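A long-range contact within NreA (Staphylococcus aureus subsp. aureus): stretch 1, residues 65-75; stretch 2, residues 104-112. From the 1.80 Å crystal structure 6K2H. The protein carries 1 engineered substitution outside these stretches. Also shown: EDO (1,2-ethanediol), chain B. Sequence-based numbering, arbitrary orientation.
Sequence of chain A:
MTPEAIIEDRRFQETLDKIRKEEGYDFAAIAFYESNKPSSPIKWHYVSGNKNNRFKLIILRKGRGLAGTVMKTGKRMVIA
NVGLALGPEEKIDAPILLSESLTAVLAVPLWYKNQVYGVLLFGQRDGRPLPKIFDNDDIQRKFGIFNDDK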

# COMPACT_ATOMS: atom_id res chain seq x y z
N GLY A 65 -4.52 7.99 5.83
CA GLY A 65 -4.17 7.50 4.50
C GLY A 65 -4.59 6.06 4.30
O GLY A 65 -5.31 5.48 5.12
N LEU A 66 -4.09 5.47 3.24
CA LEU A 66 -4.39 4.10 3.01
C LEU A 66 -3.75 3.20 4.06
O LEU A 66 -4.40 2.32 4.57
CB LEU A 66 -3.90 3.62 1.66
CG LEU A 66 -4.55 4.39 0.49
CD1 LEU A 66 -3.66 4.33 -0.72
CD2 LEU A 66 -5.88 3.79 0.18
N ALA A 67 -2.46 3.38 4.28
CA ALA A 67 -1.75 2.49 5.21
C ALA A 67 -2.30 2.69 6.64
O ALA A 67 -2.56 1.72 7.38
CB ALA A 67 -0.27 2.73 5.18
N GLY A 68 -2.44 3.92 7.07
CA GLY A 68 -2.92 4.12 8.44
C GLY A 68 -4.31 3.66 8.69
O GLY A 68 -4.63 3.16 9.79
N THR A 69 -5.17 3.80 7.70
CA THR A 69 -6.54 3.34 7.85
C THR A 69 -6.60 1.81 7.90
O THR A 69 -7.26 1.25 8.74
CB THR A 69 -7.42 3.90 6.71
OG1 THR A 69 -7.31 5.35 6.69
CG2 THR A 69 -8.83 3.49 6.82
N VAL A 70 -5.86 1.15 7.05
CA VAL A 70 -5.91 -0.31 7.06
C VAL A 70 -5.36 -0.85 8.40
O VAL A 70 -5.89 -1.81 8.92
CB VAL A 70 -5.16 -0.88 5.86
CG1 VAL A 70 -5.01 -2.41 5.96
CG2 VAL A 70 -5.88 -0.54 4.57
N MET A 71 -4.29 -0.23 8.91
CA MET A 71 -3.64 -0.66 10.13
C MET A 71 -4.59 -0.51 11.26
O MET A 71 -4.63 -1.35 12.14
CB MET A 71 -2.37 0.15 10.42
CG MET A 71 -1.31 -0.13 9.41
SD MET A 71 0.33 -0.57 9.88
CE MET A 71 -0.04 -1.63 11.26
N LYS A 72 -5.36 0.54 11.23
CA LYS A 72 -6.29 0.83 12.29
C LYS A 72 -7.49 -0.07 12.23
O LYS A 72 -7.87 -0.61 13.24
CB LYS A 72 -6.76 2.28 12.25
CG LYS A 72 -7.88 2.54 13.27
CD LYS A 72 -8.16 4.00 13.51
CE LYS A 72 -9.29 4.17 14.53
NZ LYS A 72 -10.23 5.27 14.15
N THR A 73 -8.11 -0.20 11.06
CA THR A 73 -9.34 -0.99 10.93
C THR A 73 -9.15 -2.45 10.76
O THR A 73 -10.07 -3.20 10.99
CB THR A 73 -10.14 -0.59 9.67
OG1 THR A 73 -9.34 -0.83 8.49
CG2 THR A 73 -10.55 0.81 9.73
N GLY A 74 -7.98 -2.89 10.29
CA GLY A 74 -7.84 -4.28 9.90
C GLY A 74 -8.62 -4.78 8.70
O GLY A 74 -8.81 -5.99 8.53
N LYS A 75 -9.06 -3.85 7.83
CA LYS A 75 -9.95 -4.14 6.71
C LYS A 75 -9.26 -3.65 5.46
O LYS A 75 -8.62 -2.61 5.50
CB LYS A 75 -11.29 -3.36 6.83
CG LYS A 75 -12.13 -3.67 8.06
CD LYS A 75 -13.00 -4.91 7.85
CE LYS A 75 -13.19 -5.71 9.14
NZ LYS A 75 -13.89 -4.89 10.16
N ALA A 104 -5.81 3.36 -9.58
CA ALA A 104 -6.62 2.36 -8.82
C ALA A 104 -5.71 1.75 -7.78
O ALA A 104 -4.49 1.63 -7.99
CB ALA A 104 -7.14 1.28 -9.74
N VAL A 105 -6.28 1.35 -6.66
CA VAL A 105 -5.49 0.76 -5.57
C VAL A 105 -6.25 -0.32 -4.80
O VAL A 105 -7.50 -0.26 -4.68
CB VAL A 105 -4.92 1.79 -4.54
CG1 VAL A 105 -3.94 2.75 -5.18
CG2 VAL A 105 -5.99 2.59 -3.90
N LEU A 106 -5.50 -1.28 -4.30
CA LEU A 106 -5.98 -2.38 -3.46
C LEU A 106 -4.98 -2.38 -2.29
O LEU A 106 -3.79 -2.72 -2.47
CB LEU A 106 -5.91 -3.72 -4.20
CG LEU A 106 -6.03 -5.00 -3.34
CD1 LEU A 106 -7.34 -5.02 -2.61
CD2 LEU A 106 -5.87 -6.21 -4.23
N ALA A 107 -5.45 -2.03 -1.09
CA ALA A 107 -4.57 -2.06 0.08
C ALA A 107 -5.07 -3.11 1.08
O ALA A 107 -6.23 -3.10 1.46
CB ALA A 107 -4.52 -0.75 0.71
N VAL A 108 -4.18 -4.05 1.38
CA VAL A 108 -4.58 -5.18 2.25
C VAL A 108 -3.78 -5.28 3.54
O VAL A 108 -2.57 -5.02 3.54
CB VAL A 108 -4.48 -6.48 1.48
CG1 VAL A 108 -5.38 -6.49 0.27
CG2 VAL A 108 -3.04 -6.82 1.08
N PRO A 109 -4.43 -5.65 4.66
CA PRO A 109 -3.68 -5.79 5.91
C PRO A 109 -2.77 -6.99 5.85
O PRO A 109 -3.11 -8.05 5.24
CB PRO A 109 -4.77 -5.97 6.94
CG PRO A 109 -5.91 -6.57 6.24
CD PRO A 109 -5.87 -5.89 4.87
N LEU A 110 -1.61 -6.85 6.47
CA LEU A 110 -0.69 -7.98 6.66
C LEU A 110 -0.83 -8.41 8.12
O LEU A 110 -0.71 -7.57 9.02
CB LEU A 110 0.72 -7.57 6.35
CG LEU A 110 0.92 -7.25 4.86
CD1 LEU A 110 2.36 -6.87 4.68
CD2 LEU A 110 0.63 -8.45 3.95
N TRP A 111 -1.24 -9.66 8.32
CA TRP A 111 -1.52 -10.21 9.66
C TRP A 111 -0.42 -11.15 10.12
O TRP A 111 0.14 -11.94 9.34
CB TRP A 111 -2.81 -11.01 9.65
CG TRP A 111 -4.05 -10.25 9.35
CD1 TRP A 111 -4.67 -10.06 8.13
CD2 TRP A 111 -4.83 -9.53 10.30
NE1 TRP A 111 -5.78 -9.26 8.29
CE2 TRP A 111 -5.92 -8.96 9.60
CE3 TRP A 111 -4.71 -9.30 11.65
CZ2 TRP A 111 -6.87 -8.18 10.24
CZ3 TRP A 111 -5.71 -8.59 12.31
CH2 TRP A 111 -6.78 -8.01 11.58
N TYR A 112 -0.17 -11.13 11.42
CA TYR A 112 0.66 -12.15 12.07
C TYR A 112 0.09 -12.41 13.45
O TYR A 112 -0.00 -11.47 14.23
CB TYR A 112 2.08 -11.68 12.15
CG TYR A 112 2.96 -12.79 12.63
CD1 TYR A 112 3.01 -14.02 11.94
CD2 TYR A 112 3.72 -12.67 13.79
CE1 TYR A 112 3.80 -15.05 12.38
CE2 TYR A 112 4.53 -13.72 14.21
CZ TYR A 112 4.56 -14.89 13.52
OH TYR A 112 5.39 -15.93 13.93
C1 EDO B . -0.02 7.03 1.89
O1 EDO B . 0.65 7.31 0.86
C2 EDO B . -1.23 6.42 1.66
O2 EDO B . -1.42 5.86 2.88

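How does the helix lie on the strand? The helix of stretch 1 and strand 104-112 run in broadly the same direction, 43° apart, with axes 8.1 Å apart at closest approach. No hydrogen bond links them; 328 Å² of surface is buried by packing alone.

Where does stretch 1 first meet the strand? Leu66 points toward the strand, as does Val105, and their methyls meet at CD2 of Leu66 and CG2 of Val105, 4.3 Å apart. On the helix backbone, ethanediol O2 accepts a hydrogen bond from Ala67 N (3.0 Å) and a weak one from Leu66 N (2.7 Å).

Why is Val70 central? One turn on from Leu66, it again faces the strand. Its CG2 lies 4.1 Å from Ala107 CB, while its CG1 packs 3.7 Å from Pro109 CB. All three are apolar and buried, so the contact keeps hydrocarbon from water.

How does the helix end against the strand? Gly74 N still bonds to Val70 O (2.7 Å), but Gly74 then leaves helical geometry with positive phi, which favours glycine. A beta carbon here would sit tightly against Trp111 CH2, at 3.2 Å. Gly74 O lies 3.7 Å from Pro109 CG and 3.4 Å from Trp111 CZ2, at the indole edge.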